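Iron-regulated ABC transporter siderophore-binding protein SirA (Staphylococcus aureus subsp. aureus, PDB 3MWF) binds the iron(III) complex of the siderophore staphyloferrin B and probably hands it to a membrane ABC transporter for uptake into the cell. Local coordinates at residues V144-Q148 / D187-K191; V25-Q29 / V68-P74; H10-T15 / E95-D99. One frame throughout, in Å; residues are numbered along the deposited sequence.

Contact 1. Residues V144-Q148 / D187-K191; sequences VAAFQ and DLGFK
The F147 ring takes L188 CD1 over one face, while L188 O lies in the ring plane at its edge, 3.9 Å from F147 CD2. F190 approaches the same ring obliquely. The two phenyl groups meet rim to rim, with F147 CE2 3.6 Å from F190 CE2 and the planes inclined at 40°, so neither covers the other. Beyond this pair, Y288 and W159 make edge-to-face contacts with F147 and F190 respectively. L188 reaches onto the helix between V144 and F147: its CD2 branch touches F147 CB at 3.7 Å and V144 CG2 at 3.9 Å. V144 uses both methyls, CG2 on L188 and CG1, anti to the backbone N (chi1 168°), 3.3 Å from D187 O.

Helix 179-187 ends in a Schellman motif, with G189 at positive phi (95°), and the chain that leaves it packs on helix 130-155, consistent with the long backbone helix that joins the two lobes in this class of siderophore-binding protein. I284 and L287 of helix 277-290 add to the apolar surroundings of V144, F147 and L188. D187 sends its carboxylate elsewhere, OD2 forming a salt bridge with K117 and a hydrogen bond with Y140. L188 O is buried without a polar partner in the model, and Q148 CG sits 3.2 Å from that oxygen.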
loop_
_atom_site.group_PDB
_atom_site.type_symbol
_atom_site.label_atom_id
_atom_site.label_comp_id
_atom_site.label_asym_id
_atom_site.label_seq_id
_atom_site.Cartn_x
_atom_site.Cartn_y
_atom_site.Cartn_z
ATOM N N VAL A 144 6.458 11.071 -10.320
ATOM C CA VAL A 144 6.683 9.877 -11.140
ATOM C C VAL A 144 7.411 10.256 -12.440
ATOM O O VAL A 144 8.445 9.665 -12.756
ATOM C CB VAL A 144 5.357 9.144 -11.454
ATOM C CG1 VAL A 144 5.558 8.083 -12.539
ATOM C CG2 VAL A 144 4.857 8.472 -10.185
ATOM N N ALA A 145 6.894 11.257 -13.143
ATOM C CA ALA A 145 7.532 11.729 -14.398
ATOM C C ALA A 145 8.993 12.129 -14.183
ATOM O O ALA A 145 9.873 11.744 -14.972
ATOM C CB ALA A 145 6.721 12.886 -15.033
ATOM N N ALA A 146 9.261 12.888 -13.122
ATOM C CA ALA A 146 10.631 13.272 -12.771
ATOM C C ALA A 146 11.505 12.076 -12.442
ATOM O O ALA A 146 12.673 12.035 -12.809
ATOM C CB ALA A 146 10.633 14.259 -11.584
ATOM N N PHE A 147 10.943 11.086 -11.737
ATOM C CA PHE A 147 11.725 9.910 -11.434
ATOM C C PHE A 147 12.151 9.157 -12.704
ATOM O O PHE A 147 13.298 8.698 -12.812
ATOM C CB PHE A 147 10.979 8.937 -10.506
ATOM C CG PHE A 147 11.801 7.707 -10.180
ATOM C CD1 PHE A 147 12.682 7.708 -9.097
ATOM C CD2 PHE A 147 11.742 6.565 -11.003
ATOM C CE1 PHE A 147 13.465 6.603 -8.809
ATOM C CE2 PHE A 147 12.541 5.448 -10.721
ATOM C CZ PHE A 147 13.396 5.462 -9.632
ATOM N N GLN A 148 11.214 9.004 -13.627
ATOM C CA GLN A 148 11.492 8.319 -14.903
ATOM C C GLN A 148 12.624 9.029 -15.663
ATOM O O GLN A 148 13.546 8.370 -16.151
ATOM C CB GLN A 148 10.234 8.248 -15.750
ATOM C CG GLN A 148 9.225 7.245 -15.154
ATOM C CD GLN A 148 8.143 6.858 -16.106
ATOM O OE1 GLN A 148 7.001 6.611 -15.704
ATOM N NE2 GLN A 148 8.483 6.786 -17.386
ATOM N N ASP A 187 4.398 2.171 -12.065
ATOM C CA ASP A 187 4.219 3.571 -12.456
ATOM C C ASP A 187 5.549 4.231 -12.805
ATOM O O ASP A 187 5.638 5.037 -13.749
ATOM C CB ASP A 187 3.584 4.371 -11.304
ATOM C CG ASP A 187 2.093 4.125 -11.139
ATOM O OD1 ASP A 187 1.426 3.528 -12.013
ATOM O OD2 ASP A 187 1.561 4.577 -10.116
ATOM N N LEU A 188 6.570 3.902 -12.037
ATOM C CA LEU A 188 7.896 4.503 -12.176
ATOM C C LEU A 188 8.674 3.988 -13.389
ATOM O O LEU A 188 9.762 4.467 -13.678
ATOM C CB LEU A 188 8.690 4.272 -10.900
ATOM C CG LEU A 188 8.090 4.985 -9.696
ATOM C CD1 LEU A 188 8.815 4.525 -8.468
ATOM C CD2 LEU A 188 8.191 6.555 -9.863
ATOM N N GLY A 189 8.109 2.997 -14.071
ATOM C CA GLY A 189 8.715 2.423 -15.279
ATOM C C GLY A 189 9.568 1.188 -15.131
ATOM O O GLY A 189 10.148 0.714 -16.118
ATOM N N PHE A 190 9.664 0.649 -13.912
ATOM C CA PHE A 190 10.346 -0.610 -13.697
ATOM C C PHE A 190 9.526 -1.694 -14.351
ATOM O O PHE A 190 8.309 -1.594 -14.384
ATOM C CB PHE A 190 10.466 -0.919 -12.200
ATOM C CG PHE A 190 11.485 -0.044 -11.483
ATOM C CD1 PHE A 190 12.843 -0.377 -11.505
ATOM C CD2 PHE A 190 11.069 1.087 -10.783
ATOM C CE1 PHE A 190 13.784 0.404 -10.837
ATOM C CE2 PHE A 190 12.027 1.914 -10.110
ATOM C CZ PHE A 190 13.360 1.573 -10.143
ATOM N N LYS A 191 10.203 -2.728 -14.837
ATOM C CA LYS A 191 9.525 -3.880 -15.450
ATOM C C LYS A 191 9.752 -5.132 -14.617
ATOM O O LYS A 191 10.444 -5.104 -13.592
ATOM C CB LYS A 191 10.029 -4.097 -16.886
ATOM C CG LYS A 191 9.808 -2.908 -17.777
ATOM C CD LYS A 191 8.367 -2.489 -17.865
ATOM C CE LYS A 191 8.186 -1.188 -18.686
ATOM N NZ LYS A 191 6.775 -0.730 -18.697
#

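Contact 2. Residues V25-Q29 / V68-P74; sequences VTLYQ and VGQEPAP
E71 reaches from the 68-74 segment to Q29, at the start of helix 29-37, inside the N-terminal lobe of a periplasmic-binding-protein fold. It sits in the type I turn Q70-A73, and its CG is anti to the backbone N (chi1 -177°), which with an extended chain beyond carries the carboxylate across. Its CB passes near Q29 NE2. Next, E71 CG lies 3.6 Å from L27 O, and CD comes against Y28 CB. At the tip, OE1 accepts two bonds from Q29. The backbone N donates at 3.0 Å with an N-H...O angle of 140°, from above the carboxylate plane. Q29 NE2 donates to OE1 at 2.8 Å and 150°, on the anti side and from the opposite face of that plane; a bend at chi2 folds the Q29 amide back to do so, and NE2 also bonds E47 O. E71 OE2 lies 3.5 Å from Y28 CB and forms a salt bridge with R93, a residue of the staphyloferrin B pocket, so E71 is probably a second-shell group that helps position that arginine. Q29 N belongs to the first turn after the N-cap Y28, and the helix start would probably favour a charged carboxylate. P72, in the same turn, touches the siderophore itself.

Away from the carboxylate, L27 CD2 packs on V68 CG2 at 3.9 Å and also against P74 CB. One water joins the two backbones, lying 2.7 Å from both L27 O and E71 O.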
loop_
_atom_site.group_PDB
_atom_site.type_symbol
_atom_site.label_atom_id
_atom_site.label_comp_id
_atom_site.label_asym_id
_atom_site.label_seq_id
_atom_site.Cartn_x
_atom_site.Cartn_y
_atom_site.Cartn_z
ATOM N N VAL A 25 -15.100 7.735 9.116
ATOM C CA VAL A 25 -14.435 6.591 9.725
ATOM C C VAL A 25 -13.745 5.852 8.589
ATOM O O VAL A 25 -14.384 5.509 7.602
ATOM C CB VAL A 25 -15.422 5.676 10.472
ATOM C CG1 VAL A 25 -14.762 4.344 10.851
ATOM C CG2 VAL A 25 -15.952 6.400 11.727
ATOM N N THR A 26 -12.445 5.606 8.746
ATOM C CA THR A 26 -11.636 4.954 7.711
ATOM C C THR A 26 -11.254 3.565 8.156
ATOM O O THR A 26 -10.653 3.388 9.225
ATOM C CB THR A 26 -10.391 5.808 7.367
ATOM O OG1 THR A 26 -9.749 6.239 8.583
ATOM C CG2 THR A 26 -10.791 7.008 6.547
ATOM N N LEU A 27 -11.592 2.566 7.333
ATOM C CA LEU A 27 -11.440 1.143 7.705
ATOM C C LEU A 27 -10.271 0.420 7.051
ATOM O O LEU A 27 -10.169 -0.791 7.162
ATOM C CB LEU A 27 -12.738 0.374 7.409
ATOM C CG LEU A 27 -13.958 0.925 8.175
ATOM C CD1 LEU A 27 -15.167 0.050 7.887
ATOM C CD2 LEU A 27 -13.704 0.953 9.676
ATOM N N TYR A 28 -9.409 1.161 6.356
ATOM C CA TYR A 28 -8.103 0.598 6.025
ATOM C C TYR A 28 -7.017 1.663 6.086
ATOM O O TYR A 28 -7.311 2.842 5.971
ATOM C CB TYR A 28 -8.124 -0.124 4.671
ATOM C CG TYR A 28 -8.526 0.656 3.457
ATOM C CD1 TYR A 28 -9.876 0.720 3.067
ATOM C CD2 TYR A 28 -7.563 1.222 2.612
ATOM C CE1 TYR A 28 -10.246 1.381 1.882
ATOM C CE2 TYR A 28 -7.926 1.899 1.442
ATOM C CZ TYR A 28 -9.264 1.937 1.069
ATOM O OH TYR A 28 -9.655 2.577 -0.085
ATOM N N GLN A 29 -5.760 1.234 6.256
ATOM C CA GLN A 29 -4.667 2.185 6.502
ATOM C C GLN A 29 -4.627 3.305 5.472
ATOM O O GLN A 29 -4.461 4.470 5.816
ATOM C CB GLN A 29 -3.323 1.437 6.436
ATOM C CG GLN A 29 -3.286 0.097 7.195
ATOM C CD GLN A 29 -3.470 0.264 8.689
ATOM O OE1 GLN A 29 -2.811 1.088 9.309
ATOM N NE2 GLN A 29 -4.389 -0.521 9.275
ATOM N N VAL A 68 -11.224 2.085 16.029
ATOM C CA VAL A 68 -12.393 1.230 15.940
ATOM C C VAL A 68 -12.075 -0.257 15.803
ATOM O O VAL A 68 -12.977 -1.051 15.541
ATOM C CB VAL A 68 -13.370 1.696 14.839
ATOM C CG1 VAL A 68 -13.783 3.134 15.104
ATOM C CG2 VAL A 68 -12.705 1.579 13.437
ATOM N N GLY A 69 -10.824 -0.649 16.024
ATOM C CA GLY A 69 -10.470 -2.064 16.007
ATOM C C GLY A 69 -9.454 -2.407 14.928
ATOM O O GLY A 69 -8.849 -1.523 14.334
ATOM N N GLN A 70 -9.306 -3.698 14.667
ATOM C CA GLN A 70 -8.275 -4.217 13.762
ATOM C C GLN A 70 -8.809 -4.282 12.336
ATOM O O GLN A 70 -9.964 -4.654 12.100
ATOM C CB GLN A 70 -7.797 -5.599 14.223
ATOM C CG GLN A 70 -7.252 -5.602 15.654
ATOM C CD GLN A 70 -6.592 -6.917 16.074
ATOM O OE1 GLN A 70 -5.876 -6.965 17.077
ATOM N NE2 GLN A 70 -6.846 -7.987 15.325
ATOM N N GLU A 71 -7.965 -3.923 11.378
ATOM C CA GLU A 71 -8.404 -3.883 9.976
ATOM C C GLU A 71 -9.106 -5.156 9.456
ATOM O O GLU A 71 -10.055 -5.056 8.696
ATOM C CB GLU A 71 -7.248 -3.438 9.074
ATOM C CG GLU A 71 -7.663 -3.291 7.592
ATOM C CD GLU A 71 -6.626 -2.592 6.752
ATOM O OE1 GLU A 71 -6.044 -1.570 7.220
ATOM O OE2 GLU A 71 -6.461 -3.052 5.586
ATOM N N PRO A 72 -8.647 -6.358 9.864
ATOM C CA PRO A 72 -9.368 -7.545 9.375
ATOM C C PRO A 72 -10.795 -7.703 9.915
ATOM O O PRO A 72 -11.571 -8.475 9.347
ATOM C CB PRO A 72 -8.521 -8.695 9.900
ATOM C CG PRO A 72 -7.132 -8.111 9.942
ATOM C CD PRO A 72 -7.359 -6.734 10.476
ATOM N N ALA A 73 -11.131 -7.014 11.002
ATOM C CA ALA A 73 -12.465 -7.162 11.628
ATOM C C ALA A 73 -12.774 -6.026 12.570
ATOM O O ALA A 73 -12.715 -6.186 13.810
ATOM C CB ALA A 73 -12.577 -8.520 12.356
ATOM N N PRO A 74 -13.107 -4.862 12.005
ATOM C CA PRO A 74 -13.372 -3.683 12.840
ATOM C C PRO A 74 -14.630 -3.852 13.693
ATOM O O PRO A 74 -15.501 -4.681 13.389
ATOM C CB PRO A 74 -13.569 -2.564 11.815
ATOM C CG PRO A 74 -13.978 -3.263 10.565
ATOM C CD PRO A 74 -13.128 -4.514 10.571
HETATM O O HOH W 1 -11.612 -2.916 8.068
#

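Contact 3. Residues H10-T15 / E95-D99; sequences HAMGTT and EKVYD
CG of Y98 is anti to the backbone N (chi1 175°), which extends the ring from the first turn of helix 98-104 toward the hairpin, where it meets M12. The backbone of M12 sets its CB over the ring; the bends at chi2 (-64°) and chi3 (-67°) then turn the methyl back toward Y98 CB and E95. The evidence for a CH-pi contact is direct: M12 CB stands 3.7 Å from the Y98 ring centroid, almost on the ring normal. The methyl CE lies by the root of the ring, 3.6 Å from Y98 CB, and touches E95 CG at 3.8 Å. M12 SD lies oblique to the ring, a Met-aromatic contact.

At its far end the Y98 hydroxyl enters a polar cluster. H10 CE1 comes within 3.1 Å of Y98 OH, which lies near the imidazole plane at its edge, while the two rings themselves are oblique. T15 OG1 is 3.0 Å from Y98 OH; both hydroxyls have hydrogen bonds to T107 O. The H10 ring is fixed from two sides: M12 N donates to ND1 from well out of the ring plane, and NE2 donates to T15 OG1 at 2.8 Å. G13 O covers one of its faces. A water joins the segments, donating to T14 O at 2.8 Å and lying 2.6 Å from Y98 OH.

H10-G13 form a type I turn that closes the hairpin of strands 6-10 and 13-17, and A11 in this turn bonds S109 through the backbone. The hairpin thus lies beside strand 107-110, an outermost strand of the six-stranded sheet, with helix 98-104 leading into that strand.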
loop_
_atom_site.group_PDB
_atom_site.type_symbol
_atom_site.label_atom_id
_atom_site.label_comp_id
_atom_site.label_asym_id
_atom_site.label_seq_id
_atom_site.Cartn_x
_atom_site.Cartn_y
_atom_site.Cartn_z
ATOM N N HIS A 10 -19.515 2.625 -6.363
ATOM C CA HIS A 10 -18.253 2.141 -5.804
ATOM C C HIS A 10 -18.233 0.625 -5.864
ATOM O O HIS A 10 -19.114 0.014 -6.500
ATOM C CB HIS A 10 -18.068 2.681 -4.370
ATOM C CG HIS A 10 -19.211 2.361 -3.467
ATOM N ND1 HIS A 10 -19.316 1.158 -2.806
ATOM C CD2 HIS A 10 -20.319 3.069 -3.147
ATOM C CE1 HIS A 10 -20.443 1.139 -2.109
ATOM N NE2 HIS A 10 -21.070 2.287 -2.304
ATOM N N ALA A 11 -17.239 0.004 -5.227
ATOM C CA ALA A 11 -17.041 -1.432 -5.392
ATOM C C ALA A 11 -18.165 -2.307 -4.853
ATOM O O ALA A 11 -18.304 -3.449 -5.272
ATOM C CB ALA A 11 -15.665 -1.869 -4.784
ATOM N N MET A 12 -18.966 -1.773 -3.931
ATOM C CA MET A 12 -20.005 -2.569 -3.316
ATOM C C MET A 12 -21.413 -2.107 -3.665
ATOM O O MET A 12 -22.382 -2.573 -3.067
ATOM C CB MET A 12 -19.825 -2.604 -1.801
ATOM C CG MET A 12 -18.716 -3.510 -1.334
ATOM S SD MET A 12 -19.063 -5.239 -1.727
ATOM C CE MET A 12 -20.493 -5.611 -0.674
ATOM N N GLY A 13 -21.530 -1.214 -4.632
ATOM C CA GLY A 13 -22.858 -0.769 -5.065
ATOM C C GLY A 13 -22.932 0.731 -5.171
ATOM O O GLY A 13 -21.942 1.385 -5.489
ATOM N N THR A 14 -24.127 1.272 -4.923
ATOM C CA THR A 14 -24.358 2.712 -4.970
ATOM C C THR A 14 -24.711 3.256 -3.591
ATOM O O THR A 14 -25.526 2.664 -2.872
ATOM C CB THR A 14 -25.533 3.019 -5.939
ATOM O OG1 THR A 14 -25.160 2.590 -7.259
ATOM C CG2 THR A 14 -25.871 4.487 -5.943
ATOM N N THR A 15 -24.115 4.397 -3.242
ATOM C CA THR A 15 -24.348 5.040 -1.940
ATOM C C THR A 15 -24.729 6.496 -2.103
ATOM O O THR A 15 -24.065 7.216 -2.837
ATOM C CB THR A 15 -23.085 4.907 -1.020
ATOM O OG1 THR A 15 -22.931 3.538 -0.667
ATOM C CG2 THR A 15 -23.227 5.710 0.268
ATOM N N GLU A 95 -16.317 -6.926 2.833
ATOM C CA GLU A 95 -17.454 -7.282 1.952
ATOM C C GLU A 95 -18.610 -7.860 2.766
ATOM O O GLU A 95 -19.766 -7.496 2.528
ATOM C CB GLU A 95 -17.048 -8.292 0.880
ATOM C CG GLU A 95 -18.207 -8.621 -0.081
ATOM C CD GLU A 95 -17.755 -9.431 -1.273
ATOM O OE1 GLU A 95 -16.570 -9.833 -1.303
ATOM O OE2 GLU A 95 -18.583 -9.673 -2.179
ATOM N N LYS A 96 -18.287 -8.735 3.726
ATOM C CA LYS A 96 -19.316 -9.475 4.460
ATOM C C LYS A 96 -20.111 -8.620 5.457
ATOM O O LYS A 96 -21.210 -9.002 5.850
ATOM C CB LYS A 96 -18.710 -10.720 5.133
ATOM C CG LYS A 96 -18.372 -11.849 4.150
ATOM C CD LYS A 96 -18.037 -13.149 4.892
ATOM C CE LYS A 96 -18.223 -14.390 4.011
ATOM N NZ LYS A 96 -17.207 -14.472 2.904
ATOM N N VAL A 97 -19.564 -7.472 5.861
ATOM C CA VAL A 97 -20.265 -6.581 6.770
ATOM C C VAL A 97 -20.726 -5.271 6.103
ATOM O O VAL A 97 -21.112 -4.339 6.789
ATOM C CB VAL A 97 -19.410 -6.253 8.015
ATOM C CG1 VAL A 97 -18.997 -7.542 8.700
ATOM C CG2 VAL A 97 -18.177 -5.424 7.616
ATOM N N TYR A 98 -20.610 -5.183 4.775
ATOM C CA TYR A 98 -20.961 -3.941 4.075
ATOM C C TYR A 98 -22.390 -3.471 4.399
ATOM O O TYR A 98 -22.617 -2.268 4.595
ATOM C CB TYR A 98 -20.798 -4.069 2.540
ATOM C CG TYR A 98 -21.286 -2.832 1.844
ATOM C CD1 TYR A 98 -20.530 -1.656 1.851
ATOM C CD2 TYR A 98 -22.532 -2.816 1.214
ATOM C CE1 TYR A 98 -20.983 -0.496 1.219
ATOM C CE2 TYR A 98 -23.009 -1.656 0.583
ATOM C CZ TYR A 98 -22.233 -0.507 0.593
ATOM O OH TYR A 98 -22.715 0.614 -0.029
ATOM N N ASP A 99 -23.348 -4.402 4.428
ATOM C CA ASP A 99 -24.740 -3.998 4.728
ATOM C C ASP A 99 -24.854 -3.446 6.158
ATOM O O ASP A 99 -25.609 -2.477 6.395
ATOM C CB ASP A 99 -25.732 -5.153 4.575
ATOM C CG ASP A 99 -25.890 -5.654 3.143
ATOM O OD1 ASP A 99 -25.327 -5.080 2.178
ATOM O OD2 ASP A 99 -26.565 -6.696 3.004
HETATM O O HOH W 2 -25.105 0.601 -1.060
#

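How the contacts relate
Contact 2 is buried, contact 1 partly so, and contact 3 lies at the surface. Contacts 2 and 3 share one lobe: their centres are about 15 Å apart, and contact 2 is nested within the chain loop that contact 3 closes. The strands of contact 2 belong to the six-stranded sheet, and the hairpin of contact 3 lies against its outermost strand 107-110. Contact 1, about 32 Å from contact 2 between centres, is on the opposite side of the chain's centre. Chemistry follows place: contact 1 is chiefly apolar and aromatic, contact 2 places a buried carboxylate close to the siderophore pocket, and contact 3 combines a methionine CH-pi contact on a tyrosine ring with hydroxyls, imidazole and water.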